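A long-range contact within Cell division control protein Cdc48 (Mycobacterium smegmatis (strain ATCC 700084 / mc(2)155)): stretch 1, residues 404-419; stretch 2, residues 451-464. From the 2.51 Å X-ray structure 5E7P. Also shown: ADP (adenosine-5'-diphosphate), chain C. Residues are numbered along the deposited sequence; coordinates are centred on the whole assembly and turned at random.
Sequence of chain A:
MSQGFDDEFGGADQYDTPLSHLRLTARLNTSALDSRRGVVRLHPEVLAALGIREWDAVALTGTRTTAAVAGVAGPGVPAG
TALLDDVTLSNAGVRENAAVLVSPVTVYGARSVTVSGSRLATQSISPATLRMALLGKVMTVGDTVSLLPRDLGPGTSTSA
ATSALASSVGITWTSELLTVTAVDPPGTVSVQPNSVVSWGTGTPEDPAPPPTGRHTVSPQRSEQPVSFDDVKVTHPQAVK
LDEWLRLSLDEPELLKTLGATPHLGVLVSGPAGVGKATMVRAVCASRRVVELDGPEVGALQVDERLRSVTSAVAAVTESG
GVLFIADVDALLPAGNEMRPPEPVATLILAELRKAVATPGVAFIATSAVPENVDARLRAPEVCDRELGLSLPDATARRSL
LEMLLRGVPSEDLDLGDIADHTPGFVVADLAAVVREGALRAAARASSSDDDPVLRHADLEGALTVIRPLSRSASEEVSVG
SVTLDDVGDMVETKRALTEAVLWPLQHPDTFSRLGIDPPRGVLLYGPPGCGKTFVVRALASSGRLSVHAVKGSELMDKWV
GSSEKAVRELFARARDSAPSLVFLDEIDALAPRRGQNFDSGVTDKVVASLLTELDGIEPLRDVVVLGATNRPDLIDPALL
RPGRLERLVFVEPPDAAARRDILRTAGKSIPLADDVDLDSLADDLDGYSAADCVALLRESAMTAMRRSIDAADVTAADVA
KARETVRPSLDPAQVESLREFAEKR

Stretch 1 404-419: LLRGVPSEDLDLGDIA
Stretch 2, residues 451-464: DPVLRHADLEGALT

The two stretches meet as a pair of loops joined by a single beta bridge, each leading into a helix, and the helices run on side by side in nearly the same direction with an apolar seam between them. The bridge pairs Ser410 with Leu454, their CA atoms 4.2 Å apart. Leu454 N donates to Pro409 O at 3.0 Å, and Glu411 N donates to Leu454 O at 2.8 Å, so the backbone of Leu454 is held through both its polar groups by the residues flanking Ser410. Ser410 CA also lies 3.2 Å from Leu454 O in a CA-H...O contact. Ser410 (phi/psi -149/170) is extended, whereas Leu454 lies at -63/131.

Before the bridge, a type II turn from Leu405 to Val408, closed by Val408 N to Leu405 O at 3.1 Å, carries Gly407 at positive phi (71/15). Leu405 (m, t) points toward stretch 2 and sets CD2 3.8 Å from Leu454 CD2. The Leu454 side chain departs from a standard well at chi1 (-104°), with chi2 at 70°.

On the exposed side, Glu411 CG packs 3.6 Å from Val453 CG2. Glu411 OE1 and Arg455 NH2 form a long salt bridge at 3.9 Å; the carboxylate oxygen lies well out of the guanidinium plane, so the attraction is one of charge alone.

Beyond the bridge, Leu413 and His456 bring their CA atoms to 4.2 Å. His456 N makes a weak hydrogen bond to Asp412 O at 3.5 Å. The imidazole, with chi1 175° and chi2 75°, is fixed more firmly: ND1 donates to Leu413 O at 2.8 Å, the acceptor lying at the ring edge. Asp417 OD2 also sits at that edge, 3.1 Å from His456 CE1; its approach to NE2 has too poor an angle for a hydrogen bond.

Asp414 (phi/psi 54/60) and Arg455 occupy the N-cap positions of the helices that begin at Leu415 and His456. Arg455 N donates to Asp458 OD2 at 2.9 Å. The helix axes approach to 10.4 Å at an angle of 5°. Leu459 (m, t) points toward stretch 1, where its CD1 meets Leu415 CD2 at 3.6 Å and Leu413 CD2 at 4.3 Å. Ile418 (m, m) reaches across with CD1, which lies 3.8 Å from Leu459 CB, 3.5 Å from His456 CE1 and 4.4 Å from Leu463 CD1. Asp417 OD2 and Glu460 OE2 are like charges 3.9 Å apart. In all, 782 Å² is buried, summed over both sides.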

# COMPACT_ATOMS: atom_id res chain seq x y z
N LEU A 404 16.48 -8.53 -10.34
CA LEU A 404 15.61 -9.70 -10.30
C LEU A 404 15.87 -10.67 -11.46
O LEU A 404 15.47 -11.83 -11.41
CB LEU A 404 14.13 -9.28 -10.31
CG LEU A 404 13.59 -8.63 -9.03
CD1 LEU A 404 12.29 -7.89 -9.31
CD2 LEU A 404 13.40 -9.67 -7.95
N LEU A 405 16.54 -10.18 -12.49
CA LEU A 405 16.73 -10.97 -13.70
C LEU A 405 18.16 -11.48 -13.89
O LEU A 405 18.51 -11.98 -14.95
CB LEU A 405 16.27 -10.18 -14.93
CG LEU A 405 14.75 -10.01 -15.00
CD1 LEU A 405 14.37 -8.84 -15.89
CD2 LEU A 405 14.10 -11.30 -15.48
N ARG A 406 18.98 -11.36 -12.85
CA ARG A 406 20.33 -11.90 -12.88
C ARG A 406 20.29 -13.41 -12.98
O ARG A 406 19.59 -14.07 -12.22
CB ARG A 406 21.11 -11.48 -11.64
CG ARG A 406 21.43 -10.00 -11.55
CD ARG A 406 22.09 -9.67 -10.22
NE ARG A 406 22.27 -8.24 -10.04
CZ ARG A 406 22.42 -7.65 -8.86
NH1 ARG A 406 22.41 -8.38 -7.75
NH2 ARG A 406 22.58 -6.34 -8.79
N GLY A 407 21.04 -13.96 -13.93
CA GLY A 407 21.08 -15.40 -14.13
C GLY A 407 19.79 -15.94 -14.72
O GLY A 407 19.54 -17.15 -14.70
N VAL A 408 18.96 -15.04 -15.24
CA VAL A 408 17.70 -15.42 -15.87
C VAL A 408 17.79 -15.23 -17.37
O VAL A 408 17.87 -14.09 -17.85
CB VAL A 408 16.53 -14.58 -15.32
CG1 VAL A 408 15.22 -15.01 -15.96
CG2 VAL A 408 16.46 -14.71 -13.80
N PRO A 409 17.76 -16.33 -18.13
CA PRO A 409 17.89 -16.31 -19.60
C PRO A 409 16.84 -15.43 -20.27
O PRO A 409 15.64 -15.67 -20.10
CB PRO A 409 17.69 -17.79 -19.99
CG PRO A 409 16.99 -18.41 -18.83
CD PRO A 409 17.51 -17.69 -17.62
N SER A 410 17.29 -14.43 -21.01
CA SER A 410 16.38 -13.47 -21.62
C SER A 410 16.91 -12.90 -22.94
O SER A 410 18.07 -13.12 -23.30
CB SER A 410 16.09 -12.33 -20.65
OG SER A 410 17.28 -11.65 -20.28
N GLU A 411 16.05 -12.18 -23.65
CA GLU A 411 16.42 -11.55 -24.92
C GLU A 411 16.31 -10.03 -24.86
O GLU A 411 17.04 -9.38 -24.12
CB GLU A 411 15.54 -12.09 -26.06
CG GLU A 411 15.87 -13.51 -26.48
CD GLU A 411 14.85 -14.07 -27.46
OE1 GLU A 411 13.92 -13.33 -27.85
OE2 GLU A 411 14.98 -15.26 -27.84
N ASP A 412 15.39 -9.48 -25.65
CA ASP A 412 15.17 -8.04 -25.69
C ASP A 412 14.06 -7.64 -24.73
O ASP A 412 12.91 -7.48 -25.14
CB ASP A 412 14.82 -7.59 -27.11
CG ASP A 412 15.84 -8.04 -28.14
OD1 ASP A 412 15.71 -9.17 -28.66
OD2 ASP A 412 16.77 -7.26 -28.43
N LEU A 413 14.41 -7.47 -23.46
CA LEU A 413 13.41 -7.23 -22.42
C LEU A 413 12.83 -5.82 -22.43
O LEU A 413 11.65 -5.65 -22.11
CB LEU A 413 13.99 -7.54 -21.04
CG LEU A 413 14.41 -8.99 -20.81
CD1 LEU A 413 14.98 -9.16 -19.41
CD2 LEU A 413 13.24 -9.93 -21.03
N ASP A 414 13.64 -4.84 -22.81
CA ASP A 414 13.22 -3.43 -22.79
C ASP A 414 12.70 -3.05 -21.40
O ASP A 414 11.55 -2.64 -21.24
CB ASP A 414 12.18 -3.17 -23.88
CG ASP A 414 11.87 -1.69 -24.06
OD1 ASP A 414 12.61 -0.84 -23.51
OD2 ASP A 414 10.89 -1.36 -24.76
N LEU A 415 13.57 -3.18 -20.40
CA LEU A 415 13.18 -2.99 -19.01
C LEU A 415 12.78 -1.56 -18.67
O LEU A 415 12.06 -1.33 -17.69
CB LEU A 415 14.30 -3.46 -18.08
CG LEU A 415 14.55 -4.97 -18.13
CD1 LEU A 415 15.59 -5.37 -17.10
CD2 LEU A 415 13.26 -5.73 -17.90
N GLY A 416 13.24 -0.60 -19.46
CA GLY A 416 12.88 0.79 -19.26
C GLY A 416 11.40 1.01 -19.48
O GLY A 416 10.76 1.79 -18.77
N ASP A 417 10.84 0.31 -20.46
CA ASP A 417 9.42 0.40 -20.78
C ASP A 417 8.57 -0.26 -19.69
O ASP A 417 7.51 0.24 -19.33
CB ASP A 417 9.14 -0.23 -22.14
CG ASP A 417 7.66 -0.26 -22.47
OD1 ASP A 417 7.11 0.80 -22.82
OD2 ASP A 417 7.05 -1.35 -22.40
N ILE A 418 9.05 -1.39 -19.18
CA ILE A 418 8.36 -2.09 -18.10
C ILE A 418 8.38 -1.27 -16.82
O ILE A 418 7.38 -1.21 -16.10
CB ILE A 418 8.99 -3.47 -17.84
CG1 ILE A 418 8.91 -4.33 -19.10
CG2 ILE A 418 8.28 -4.17 -16.68
CD1 ILE A 418 7.50 -4.57 -19.59
N ALA A 419 9.51 -0.62 -16.54
CA ALA A 419 9.63 0.25 -15.38
C ALA A 419 8.73 1.47 -15.51
O ALA A 419 8.12 1.91 -14.53
CB ALA A 419 11.08 0.68 -15.19
N ASP A 451 14.16 -24.31 -25.32
CA ASP A 451 14.40 -23.92 -23.93
C ASP A 451 13.87 -22.51 -23.69
O ASP A 451 14.07 -21.62 -24.52
CB ASP A 451 15.90 -24.00 -23.61
CG ASP A 451 16.77 -23.71 -24.81
OD1 ASP A 451 16.41 -24.13 -25.93
OD2 ASP A 451 17.82 -23.05 -24.64
N PRO A 452 13.19 -22.31 -22.55
CA PRO A 452 12.50 -21.05 -22.25
C PRO A 452 13.44 -19.85 -22.16
O PRO A 452 14.46 -19.91 -21.48
CB PRO A 452 11.86 -21.32 -20.89
CG PRO A 452 12.70 -22.39 -20.28
CD PRO A 452 13.11 -23.26 -21.43
N VAL A 453 13.08 -18.77 -22.84
CA VAL A 453 13.87 -17.54 -22.80
C VAL A 453 12.97 -16.31 -22.73
O VAL A 453 12.17 -16.06 -23.64
CB VAL A 453 14.85 -17.46 -23.99
CG1 VAL A 453 14.16 -17.79 -25.30
CG2 VAL A 453 15.51 -16.08 -24.04
N LEU A 454 13.10 -15.54 -21.65
CA LEU A 454 12.24 -14.39 -21.40
C LEU A 454 12.37 -13.29 -22.45
O LEU A 454 13.47 -12.87 -22.80
CB LEU A 454 12.52 -13.81 -20.01
CG LEU A 454 11.49 -14.11 -18.92
CD1 LEU A 454 11.55 -15.58 -18.52
CD2 LEU A 454 11.70 -13.21 -17.71
N ARG A 455 11.23 -12.83 -22.94
CA ARG A 455 11.20 -11.70 -23.87
C ARG A 455 10.31 -10.60 -23.31
O ARG A 455 9.66 -10.77 -22.28
CB ARG A 455 10.71 -12.15 -25.25
CG ARG A 455 9.39 -12.89 -25.22
CD ARG A 455 9.07 -13.50 -26.58
NE ARG A 455 10.13 -14.41 -27.03
CZ ARG A 455 10.04 -15.17 -28.11
NH1 ARG A 455 8.95 -15.14 -28.86
NH2 ARG A 455 11.05 -15.97 -28.44
N HIS A 456 10.28 -9.46 -24.00
CA HIS A 456 9.50 -8.31 -23.55
C HIS A 456 8.00 -8.61 -23.49
O HIS A 456 7.29 -8.09 -22.63
CB HIS A 456 9.74 -7.11 -24.46
CG HIS A 456 8.88 -5.92 -24.13
ND1 HIS A 456 9.11 -5.12 -23.04
CD2 HIS A 456 7.79 -5.42 -24.75
CE1 HIS A 456 8.20 -4.16 -23.00
NE2 HIS A 456 7.38 -4.32 -24.03
N ALA A 457 7.55 -9.46 -24.41
CA ALA A 457 6.14 -9.84 -24.47
C ALA A 457 5.66 -10.48 -23.17
O ALA A 457 4.53 -10.25 -22.73
CB ALA A 457 5.91 -10.79 -25.64
N ASP A 458 6.53 -11.27 -22.55
CA ASP A 458 6.20 -11.97 -21.31
C ASP A 458 5.98 -11.02 -20.14
O ASP A 458 5.03 -11.16 -19.38
CB ASP A 458 7.29 -12.98 -20.97
CG ASP A 458 7.58 -13.93 -22.10
OD1 ASP A 458 6.63 -14.31 -22.82
OD2 ASP A 458 8.76 -14.30 -22.28
N LEU A 459 6.89 -10.06 -20.00
CA LEU A 459 6.80 -9.09 -18.91
C LEU A 459 5.59 -8.18 -19.10
O LEU A 459 4.87 -7.90 -18.15
CB LEU A 459 8.08 -8.26 -18.82
CG LEU A 459 9.37 -9.04 -18.56
CD1 LEU A 459 10.52 -8.09 -18.29
CD2 LEU A 459 9.19 -10.01 -17.40
N GLU A 460 5.37 -7.73 -20.33
CA GLU A 460 4.23 -6.89 -20.64
C GLU A 460 2.92 -7.66 -20.46
O GLU A 460 1.92 -7.10 -20.01
CB GLU A 460 4.33 -6.33 -22.06
CG GLU A 460 3.16 -5.44 -22.46
CD GLU A 460 3.46 -4.61 -23.69
OE1 GLU A 460 3.18 -5.10 -24.81
OE2 GLU A 460 3.97 -3.48 -23.54
N GLY A 461 2.94 -8.94 -20.82
CA GLY A 461 1.79 -9.80 -20.64
C GLY A 461 1.51 -10.04 -19.17
O GLY A 461 0.36 -10.20 -18.75
N ALA A 462 2.58 -10.06 -18.37
CA ALA A 462 2.46 -10.26 -16.93
C ALA A 462 1.71 -9.09 -16.28
O ALA A 462 0.99 -9.28 -15.30
CB ALA A 462 3.84 -10.41 -16.31
N LEU A 463 1.88 -7.90 -16.84
CA LEU A 463 1.25 -6.70 -16.30
C LEU A 463 -0.28 -6.75 -16.40
O LEU A 463 -0.97 -5.98 -15.72
CB LEU A 463 1.78 -5.45 -17.01
CG LEU A 463 3.28 -5.19 -16.89
CD1 LEU A 463 3.66 -3.88 -17.56
CD2 LEU A 463 3.72 -5.20 -15.44
N THR A 464 -0.80 -7.64 -17.23
CA THR A 464 -2.25 -7.76 -17.39
C THR A 464 -2.88 -8.61 -16.29
O THR A 464 -4.11 -8.65 -16.17
CB THR A 464 -2.63 -8.36 -18.76
OG1 THR A 464 -2.29 -9.75 -18.79
CG2 THR A 464 -1.91 -7.63 -19.89
PB ADP C . 8.59 -5.61 3.35
O1B ADP C . 7.11 -5.88 3.38
O2B ADP C . 9.36 -6.23 4.49
O3B ADP C . 8.96 -4.17 3.08
PA ADP C . 10.23 -7.53 2.10
O1A ADP C . 9.65 -8.78 2.71
O2A ADP C . 11.48 -6.93 2.69
O3A ADP C . 9.05 -6.43 2.05
O5' ADP C . 10.46 -7.83 0.54
C5' ADP C . 9.32 -7.90 -0.31
C4' ADP C . 9.46 -9.16 -1.14
O4' ADP C . 10.33 -8.89 -2.24
C3' ADP C . 10.09 -10.27 -0.32
O3' ADP C . 9.28 -11.45 -0.40
C2' ADP C . 11.45 -10.53 -0.94
O2' ADP C . 11.64 -11.93 -1.13
C1' ADP C . 11.42 -9.81 -2.28
N9 ADP C . 12.66 -9.04 -2.51
C8 ADP C . 13.01 -7.89 -1.92
N7 ADP C . 14.21 -7.45 -2.38
C5 ADP C . 14.64 -8.34 -3.29
C6 ADP C . 15.83 -8.49 -4.17
N6 ADP C . 16.83 -7.58 -4.15
N1 ADP C . 15.89 -9.58 -4.97
C2 ADP C . 14.91 -10.50 -5.00
N3 ADP C . 13.81 -10.42 -4.23
C4 ADP C . 13.62 -9.38 -3.38